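Local atomic coordinates of pectinesterase (Aspergillus niger, PDB entry 5C1E), a protein that hydrolyses the methyl esters of galacturonate units in pectin, releasing methanol, and is probably involved in the maceration and soft-rotting of plant tissue. Residues Ser102-Asn110 with Tyr131-Gln139; Leu142-Asn153 with Ile163-Cys174. All coordinates share one frame; numbering follows the deposited sequence. Where two conformers were deposited one is given.

Both contacts join successive coils of the same parallel beta-helix. In each the inward side chains form the core (Met103, Val108 and Phe135; Leu142, Tyr151 and Phe171), while contact 2 reaches solvent at the exposed Glu173. In contact 1 the chains turn from the sheet containing strand 102-104 into the one containing strand 107-110; in contact 2 they run from the sheet of strands 142-146 and 163-165 into that of 148-152 and 168-172. In the shared sheet Gly132 N probably bonds to Ser152 O (3.0 Å) and Tyr131 packs on Tyr150. Contact 1 is tied mainly by backbone bonds, a tyrosine stack and apolar packing. Contact 2 adds side-chain amide bonds, a bound sulfate and an aromatic pair near Asp161, the predicted active-site residue.

Contact 1. Residues Ser102-Asn110 with Tyr131-Gln139; sequences SMYNINVEN and YGCQFSGYQ
Residues Ser102-Asn110 and Tyr131-Gln139 run side by side as adjacent coils of a parallel beta-helix, and the axes of strands 107-110 and 134-136 are 4.7 Å apart at an angle of 6°. Six backbone hydrogen bonds join the coils, two before the corner and four beyond it; the shortest is from Val108 N to Gln134 O, 2.8 Å. At the corner itself Asn105 and Gly132 both take positive phi, so the two chains bend in step.

On the outward face of the sheet, Tyr104 and Tyr131 point the same way, buried beneath a later part of the chain that includes Asp296. They form an offset stack, with centroids 4.7 Å apart and planes at 15°. Tyr131 CD2 sits over the rim of one Tyr104 face. Asp296 fastens both hydroxyls, through its carboxylate for Tyr104 and its backbone N for Tyr131.

Asn107 and Gln134 also lie alongside one another, but their amides do not pair: Asn107 OD1 rests against Gln134 CG at 3.0 Å and takes its hydrogen bond from Asn72 ND2.

Val108 and Phe135 face the interior. Met103 joins them there, its chain turned about the CG-SD bond (chi3 79°) to bring CE 3.7 Å from Cys133 SG and 4.0 Å from Phe135 CE1.

Contact 2. Residues Leu142-Asn153 with Ile163-Cys174; sequences LYVKAGTQYYSN and IFGDASVWFGEC. With SO4 (sulfate ion), chain C.
Asn153 ND2 is bonded twice at a corner between two coils of the parallel beta-helix, to Glu173 OE1 at 3.0 Å in the next coil and to Ser152 OG at 2.9 Å in its own. Glu173 is met on the anti side of its carboxylate, whose plane stands 85° from that of the amide. The two bonds should limit rotation of the Asn153 side chain.

The strands leading into this corner, 148-152 and 168-172, pair in parallel. On the outward face of this sheet Tyr150 and Trp170 lie side by side with nearly parallel but barely overlapping rings, and their polar ends hold a sulfate, probably from the crystallisation liquor. Tyr150 OH donates to sulfate O3 at 2.6 Å and Trp170 NE1 to O2 at 3.1 Å; Lys283 supplies a further bond to the ion.

Facing inward, Tyr151 has Phe171 CE1 over one face, though the two rings barely overlap; its stacking partner is Phe130. The Tyr151 hydroxyl donates to Gln149 OE1 at 2.8 Å, almost in line with the C=O bond, while Gln149 NE2 reaches Ala146 O at 2.9 Å. The buried amide is thereby engaged at both ends.

The register slips by one residue across the turn to strands 142-146 and 163-165, where Val144 O accepts from Ala167 N and Lys145 O from Asp166 N. A water bridges the coils here, accepting from Gly147 N and donating to Asp166 O.

Beyond it Tyr143 and Phe164 form a tight offset stack, centroids 4.3 Å apart and planes at 6°, close to the predicted active-site Asp161. Phe164 CG is tucked between its own backbone N and carbonyl carbon (chi1 77°), which swings the ring over Tyr143; Lys145 CB covers the opposite face of the tyrosine, and Phe164 CZ comes to 3.3 Å from Tyr143 CG.

Contact 1. Residues Ser102-Asn110 with Tyr131-Gln139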
# COMPACT_ATOMS: atom_id res chain seq x y z
N SER A 102 -12.49 -0.96 3.45
CA SER A 102 -11.49 -1.48 4.39
C SER A 102 -11.18 -2.92 4.05
O SER A 102 -12.09 -3.68 3.70
CB SER A 102 -12.01 -1.39 5.82
OG SER A 102 -12.36 -0.08 6.13
N MET A 103 -9.91 -3.30 4.15
CA MET A 103 -9.53 -4.68 3.89
C MET A 103 -8.62 -5.16 5.03
O MET A 103 -7.73 -4.42 5.47
CB MET A 103 -8.85 -4.81 2.52
CG MET A 103 -8.57 -6.24 2.11
SD MET A 103 -8.12 -6.38 0.37
CE MET A 103 -6.42 -5.88 0.38
N TYR A 104 -8.90 -6.36 5.52
CA TYR A 104 -8.19 -6.94 6.65
C TYR A 104 -7.64 -8.30 6.29
O TYR A 104 -8.39 -9.19 5.88
CB TYR A 104 -9.12 -7.15 7.86
CG TYR A 104 -9.64 -5.90 8.52
CD1 TYR A 104 -10.73 -5.23 7.98
CD2 TYR A 104 -9.05 -5.38 9.68
CE1 TYR A 104 -11.21 -4.08 8.56
CE2 TYR A 104 -9.55 -4.24 10.29
CZ TYR A 104 -10.64 -3.61 9.72
OH TYR A 104 -11.16 -2.47 10.24
N ASN A 105 -6.34 -8.46 6.49
CA ASN A 105 -5.69 -9.78 6.42
C ASN A 105 -5.87 -10.53 5.10
O ASN A 105 -6.24 -11.71 5.07
CB ASN A 105 -6.18 -10.63 7.60
CG ASN A 105 -6.03 -9.91 8.91
OD1 ASN A 105 -7.01 -9.58 9.57
ND2 ASN A 105 -4.79 -9.65 9.29
N ILE A 106 -5.60 -9.81 4.01
CA ILE A 106 -5.65 -10.37 2.65
C ILE A 106 -4.33 -10.06 1.96
O ILE A 106 -3.78 -8.97 2.12
CB ILE A 106 -6.86 -9.81 1.88
CG1 ILE A 106 -8.13 -10.40 2.51
CG2 ILE A 106 -6.73 -10.11 0.39
CD1 ILE A 106 -9.36 -10.41 1.69
N ASN A 107 -3.80 -11.05 1.24
CA ASN A 107 -2.64 -10.85 0.38
C ASN A 107 -3.11 -10.57 -1.05
O ASN A 107 -3.99 -11.27 -1.55
CB ASN A 107 -1.74 -12.08 0.33
CG ASN A 107 -1.25 -12.51 1.69
OD1 ASN A 107 -1.25 -11.75 2.65
ND2 ASN A 107 -0.84 -13.75 1.77
N VAL A 108 -2.51 -9.57 -1.68
CA VAL A 108 -2.76 -9.24 -3.08
C VAL A 108 -1.45 -9.23 -3.84
O VAL A 108 -0.47 -8.60 -3.41
CB VAL A 108 -3.47 -7.86 -3.24
CG1 VAL A 108 -3.76 -7.56 -4.71
CG2 VAL A 108 -4.77 -7.83 -2.45
N GLU A 109 -1.43 -9.91 -4.98
CA GLU A 109 -0.22 -9.99 -5.77
C GLU A 109 -0.48 -9.86 -7.25
O GLU A 109 -1.54 -10.20 -7.75
CB GLU A 109 0.55 -11.27 -5.48
CG GLU A 109 -0.21 -12.54 -5.78
CD GLU A 109 0.66 -13.78 -5.70
OE1 GLU A 109 0.58 -14.65 -6.61
OE2 GLU A 109 1.43 -13.88 -4.71
N ASN A 110 0.50 -9.30 -7.93
CA ASN A 110 0.60 -9.40 -9.39
C ASN A 110 1.82 -10.27 -9.67
O ASN A 110 2.91 -9.94 -9.23
CB ASN A 110 0.70 -8.01 -10.04
CG ASN A 110 0.60 -8.06 -11.56
OD1 ASN A 110 1.18 -8.93 -12.20
ND2 ASN A 110 -0.14 -7.13 -12.15
N TYR A 131 -5.37 -3.23 6.70
CA TYR A 131 -4.90 -3.70 7.99
C TYR A 131 -4.39 -5.12 7.87
O TYR A 131 -5.14 -6.02 7.53
CB TYR A 131 -6.07 -3.66 8.99
CG TYR A 131 -6.72 -2.31 9.10
CD1 TYR A 131 -6.24 -1.36 9.98
CD2 TYR A 131 -7.81 -1.97 8.30
CE1 TYR A 131 -6.84 -0.11 10.08
CE2 TYR A 131 -8.40 -0.72 8.39
CZ TYR A 131 -7.91 0.20 9.28
OH TYR A 131 -8.50 1.43 9.39
N GLY A 132 -3.12 -5.34 8.16
CA GLY A 132 -2.59 -6.69 8.13
C GLY A 132 -2.60 -7.33 6.76
O GLY A 132 -2.68 -8.56 6.66
N CYS A 133 -2.50 -6.53 5.70
CA CYS A 133 -2.53 -7.04 4.33
C CYS A 133 -1.11 -7.16 3.75
O CYS A 133 -0.16 -6.52 4.23
CB CYS A 133 -3.36 -6.12 3.43
SG CYS A 133 -5.11 -6.07 3.83
N GLN A 134 -0.97 -7.96 2.71
CA GLN A 134 0.26 -7.98 1.94
C GLN A 134 0.01 -7.53 0.51
O GLN A 134 -1.01 -7.89 -0.10
CB GLN A 134 0.90 -9.37 1.92
CG GLN A 134 1.12 -9.98 3.29
CD GLN A 134 1.91 -11.28 3.23
OE1 GLN A 134 2.93 -11.35 2.52
NE2 GLN A 134 1.47 -12.32 3.98
N PHE A 135 0.97 -6.79 -0.03
CA PHE A 135 0.93 -6.36 -1.40
C PHE A 135 2.27 -6.67 -2.02
O PHE A 135 3.30 -6.15 -1.56
CB PHE A 135 0.60 -4.86 -1.51
CG PHE A 135 -0.55 -4.44 -0.67
CD1 PHE A 135 -1.83 -4.49 -1.19
CD2 PHE A 135 -0.36 -3.99 0.62
CE1 PHE A 135 -2.91 -4.10 -0.42
CE2 PHE A 135 -1.44 -3.59 1.39
CZ PHE A 135 -2.72 -3.66 0.86
N SER A 136 2.26 -7.49 -3.07
CA SER A 136 3.49 -8.01 -3.66
C SER A 136 3.57 -7.83 -5.17
O SER A 136 2.60 -8.09 -5.90
CB SER A 136 3.63 -9.50 -3.32
OG SER A 136 3.78 -9.68 -1.92
N GLY A 137 4.72 -7.34 -5.61
CA GLY A 137 5.04 -7.20 -7.04
C GLY A 137 6.51 -6.90 -7.19
O GLY A 137 7.30 -7.28 -6.32
N TYR A 138 6.89 -6.25 -8.30
CA TYR A 138 8.27 -5.84 -8.52
C TYR A 138 8.28 -4.36 -8.88
O TYR A 138 8.73 -3.51 -8.08
CB TYR A 138 8.94 -6.70 -9.61
CG TYR A 138 10.42 -6.48 -9.64
CD1 TYR A 138 11.27 -7.21 -8.81
CD2 TYR A 138 10.98 -5.50 -10.46
CE1 TYR A 138 12.63 -6.98 -8.81
CE2 TYR A 138 12.34 -5.27 -10.47
CZ TYR A 138 13.17 -6.02 -9.63
OH TYR A 138 14.53 -5.79 -9.61
N GLN A 139 7.79 -4.04 -10.08
CA GLN A 139 7.65 -2.67 -10.51
C GLN A 139 6.21 -2.18 -10.36
O GLN A 139 5.28 -2.80 -10.90
CB GLN A 139 8.10 -2.52 -11.98
CG GLN A 139 8.11 -1.09 -12.45
CD GLN A 139 8.83 -0.92 -13.78
OE1 GLN A 139 9.15 -1.90 -14.47
NE2 GLN A 139 9.12 0.31 -14.14

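Contact 2. Residues Leu142-Asn153 with Ile163-Cys174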
# COMPACT_ATOMS: atom_id res chain seq x y z
N LEU A 142 2.21 -1.07 -5.50
CA LEU A 142 1.10 -0.42 -4.83
C LEU A 142 0.86 0.97 -5.38
O LEU A 142 1.64 1.92 -5.17
CB LEU A 142 1.34 -0.39 -3.32
CG LEU A 142 0.22 0.20 -2.46
CD1 LEU A 142 -1.05 -0.64 -2.51
CD2 LEU A 142 0.73 0.36 -1.05
N TYR A 143 -0.23 1.09 -6.12
CA TYR A 143 -0.57 2.33 -6.77
C TYR A 143 -1.48 3.09 -5.85
O TYR A 143 -2.68 2.85 -5.85
CB TYR A 143 -1.25 2.04 -8.10
CG TYR A 143 -1.43 3.21 -9.05
CD1 TYR A 143 -0.90 4.48 -8.80
CD2 TYR A 143 -2.12 3.03 -10.23
CE1 TYR A 143 -1.08 5.53 -9.71
CE2 TYR A 143 -2.29 4.05 -11.15
CZ TYR A 143 -1.76 5.30 -10.89
OH TYR A 143 -1.95 6.32 -11.82
N VAL A 144 -0.89 3.94 -5.01
CA VAL A 144 -1.67 4.81 -4.13
C VAL A 144 -2.06 6.04 -4.97
O VAL A 144 -1.48 7.12 -4.85
CB VAL A 144 -0.94 5.12 -2.82
CG1 VAL A 144 -0.77 3.83 -2.02
CG2 VAL A 144 0.42 5.79 -3.02
N LYS A 145 -3.02 5.84 -5.86
CA LYS A 145 -3.23 6.76 -6.97
C LYS A 145 -3.81 8.09 -6.52
O LYS A 145 -3.33 9.16 -6.93
CB LYS A 145 -4.17 6.11 -8.00
CG LYS A 145 -4.52 7.02 -9.16
CD LYS A 145 -5.35 6.29 -10.21
CE LYS A 145 -5.41 7.11 -11.48
NZ LYS A 145 -6.35 6.48 -12.44
N ALA A 146 -4.85 8.02 -5.70
CA ALA A 146 -5.50 9.23 -5.20
C ALA A 146 -6.33 8.92 -3.96
O ALA A 146 -6.70 7.77 -3.72
CB ALA A 146 -6.39 9.84 -6.27
N GLY A 147 -6.64 9.98 -3.22
CA GLY A 147 -7.46 9.89 -2.03
C GLY A 147 -6.70 9.64 -0.74
O GLY A 147 -5.49 9.35 -0.76
N THR A 148 -7.41 9.74 0.37
CA THR A 148 -6.82 9.54 1.69
C THR A 148 -6.82 8.05 2.00
O THR A 148 -7.82 7.36 1.80
CB THR A 148 -7.59 10.32 2.76
OG1 THR A 148 -8.98 10.04 2.67
CG2 THR A 148 -7.36 11.81 2.56
N GLN A 149 -5.66 7.56 2.43
CA GLN A 149 -5.46 6.13 2.60
C GLN A 149 -4.60 5.87 3.81
O GLN A 149 -3.67 6.65 4.11
CB GLN A 149 -4.82 5.51 1.37
CG GLN A 149 -5.57 5.80 0.08
CD GLN A 149 -4.98 5.12 -1.14
OE1 GLN A 149 -4.31 4.08 -1.06
NE2 GLN A 149 -5.27 5.69 -2.29
N TYR A 150 -4.89 4.76 4.48
CA TYR A 150 -4.21 4.37 5.70
C TYR A 150 -3.86 2.89 5.64
O TYR A 150 -4.72 2.05 5.38
CB TYR A 150 -5.13 4.69 6.90
CG TYR A 150 -4.61 4.26 8.24
CD1 TYR A 150 -3.70 5.03 8.94
CD2 TYR A 150 -5.05 3.08 8.83
CE1 TYR A 150 -3.23 4.63 10.19
CE2 TYR A 150 -4.60 2.68 10.07
CZ TYR A 150 -3.69 3.45 10.74
OH TYR A 150 -3.25 3.03 11.96
N TYR A 151 -2.58 2.58 5.85
CA TYR A 151 -2.06 1.21 5.83
C TYR A 151 -1.41 0.93 7.17
O TYR A 151 -0.49 1.64 7.55
CB TYR A 151 -1.02 1.00 4.70
CG TYR A 151 -1.60 1.14 3.30
CD1 TYR A 151 -1.93 2.39 2.79
CD2 TYR A 151 -1.83 0.02 2.51
CE1 TYR A 151 -2.48 2.51 1.53
CE2 TYR A 151 -2.38 0.13 1.24
CZ TYR A 151 -2.72 1.39 0.76
OH TYR A 151 -3.26 1.52 -0.50
N SER A 152 -1.90 -0.09 7.88
CA SER A 152 -1.35 -0.46 9.17
C SER A 152 -0.95 -1.92 9.23
O SER A 152 -1.74 -2.80 8.90
CB SER A 152 -2.36 -0.20 10.30
OG SER A 152 -1.72 -0.46 11.54
N ASN A 153 0.26 -2.18 9.71
CA ASN A 153 0.72 -3.57 9.88
C ASN A 153 0.62 -4.39 8.61
O ASN A 153 0.31 -5.59 8.63
CB ASN A 153 -0.01 -4.24 11.04
CG ASN A 153 0.44 -3.69 12.37
OD1 ASN A 153 1.36 -4.22 12.98
ND2 ASN A 153 -0.16 -2.58 12.80
N ILE A 163 5.65 2.05 -4.28
CA ILE A 163 4.57 2.83 -3.64
C ILE A 163 4.55 4.13 -4.43
O ILE A 163 5.51 4.88 -4.39
CB ILE A 163 4.84 3.09 -2.15
CG1 ILE A 163 4.97 1.77 -1.40
CG2 ILE A 163 3.72 3.95 -1.55
CD1 ILE A 163 5.50 1.91 0.02
N PHE A 164 3.51 4.34 -5.22
CA PHE A 164 3.51 5.42 -6.20
C PHE A 164 2.12 5.98 -6.44
O PHE A 164 1.13 5.28 -6.26
CB PHE A 164 4.19 4.95 -7.53
CG PHE A 164 3.32 4.08 -8.39
CD1 PHE A 164 3.02 2.78 -8.01
CD2 PHE A 164 2.79 4.56 -9.58
CE1 PHE A 164 2.20 1.99 -8.79
CE2 PHE A 164 1.96 3.78 -10.35
CZ PHE A 164 1.67 2.50 -9.97
N GLY A 165 2.07 7.25 -6.86
CA GLY A 165 0.80 7.95 -7.11
C GLY A 165 0.68 9.19 -6.26
O GLY A 165 1.67 9.63 -5.63
N ASP A 166 -0.53 9.74 -6.22
CA ASP A 166 -0.82 11.03 -5.59
C ASP A 166 -1.84 10.96 -4.44
O ASP A 166 -2.48 11.97 -4.08
CB ASP A 166 -1.30 12.04 -6.62
CG ASP A 166 -1.38 13.45 -6.07
OD1 ASP A 166 -0.51 13.87 -5.30
OD2 ASP A 166 -2.36 14.13 -6.40
N ALA A 167 -1.98 9.78 -3.86
CA ALA A 167 -2.74 9.62 -2.63
C ALA A 167 -2.10 10.43 -1.53
O ALA A 167 -0.88 10.67 -1.56
CB ALA A 167 -2.80 8.16 -2.22
N SER A 168 -2.89 10.83 -0.54
CA SER A 168 -2.33 11.30 0.70
C SER A 168 -2.42 10.13 1.66
O SER A 168 -3.52 9.71 2.04
CB SER A 168 -3.04 12.52 1.24
OG SER A 168 -2.22 13.14 2.19
N VAL A 169 -1.25 9.58 2.01
CA VAL A 169 -1.20 8.22 2.56
C VAL A 169 -0.29 8.11 3.75
O VAL A 169 0.82 8.67 3.77
CB VAL A 169 -0.85 7.19 1.45
CG1 VAL A 169 0.43 7.58 0.73
CG2 VAL A 169 -0.79 5.77 1.99
N TRP A 170 -0.78 7.39 4.76
CA TRP A 170 -0.06 7.10 5.99
C TRP A 170 0.19 5.60 6.08
O TRP A 170 -0.77 4.82 6.03
CB TRP A 170 -0.90 7.52 7.19
CG TRP A 170 -0.22 7.32 8.51
CD1 TRP A 170 -0.13 6.16 9.22
CD2 TRP A 170 0.41 8.32 9.32
NE1 TRP A 170 0.52 6.37 10.40
CE2 TRP A 170 0.86 7.69 10.49
CE3 TRP A 170 0.62 9.70 9.17
CZ2 TRP A 170 1.54 8.38 11.49
CZ3 TRP A 170 1.28 10.38 10.17
CH2 TRP A 170 1.74 9.73 11.32
N PHE A 171 1.46 5.22 6.18
CA PHE A 171 1.88 3.84 6.42
C PHE A 171 2.38 3.73 7.84
O PHE A 171 3.35 4.38 8.19
CB PHE A 171 2.99 3.42 5.47
CG PHE A 171 2.58 3.42 4.03
CD1 PHE A 171 2.04 2.29 3.45
CD2 PHE A 171 2.78 4.54 3.24
CE1 PHE A 171 1.67 2.28 2.12
CE2 PHE A 171 2.41 4.54 1.90
CZ PHE A 171 1.85 3.41 1.34
N GLY A 172 1.67 2.96 8.66
CA GLY A 172 2.01 2.83 10.06
C GLY A 172 2.38 1.39 10.39
O GLY A 172 1.63 0.45 10.09
N GLU A 173 3.52 1.22 11.04
CA GLU A 173 3.96 -0.11 11.48
C GLU A 173 3.91 -1.15 10.35
O GLU A 173 3.50 -2.28 10.58
CB GLU A 173 3.10 -0.58 12.65
CG GLU A 173 3.23 0.27 13.90
CD GLU A 173 2.22 -0.08 15.00
OE1 GLU A 173 1.45 -1.07 14.90
OE2 GLU A 173 2.17 0.68 15.99
N CYS A 174 4.35 -0.76 9.15
CA CYS A 174 4.41 -1.66 8.02
C CYS A 174 5.82 -2.16 7.79
O CYS A 174 6.81 -1.48 8.13
CB CYS A 174 3.94 -0.96 6.74
SG CYS A 174 2.19 -0.52 6.73
S SO4 C . -0.67 4.90 13.67
O1 SO4 C . -0.36 4.16 14.93
O2 SO4 C . 0.08 4.26 12.56
O3 SO4 C . -2.13 4.90 13.37
O4 SO4 C . -0.26 6.31 13.84
O HOH W 1 -5.22 12.43 -3.71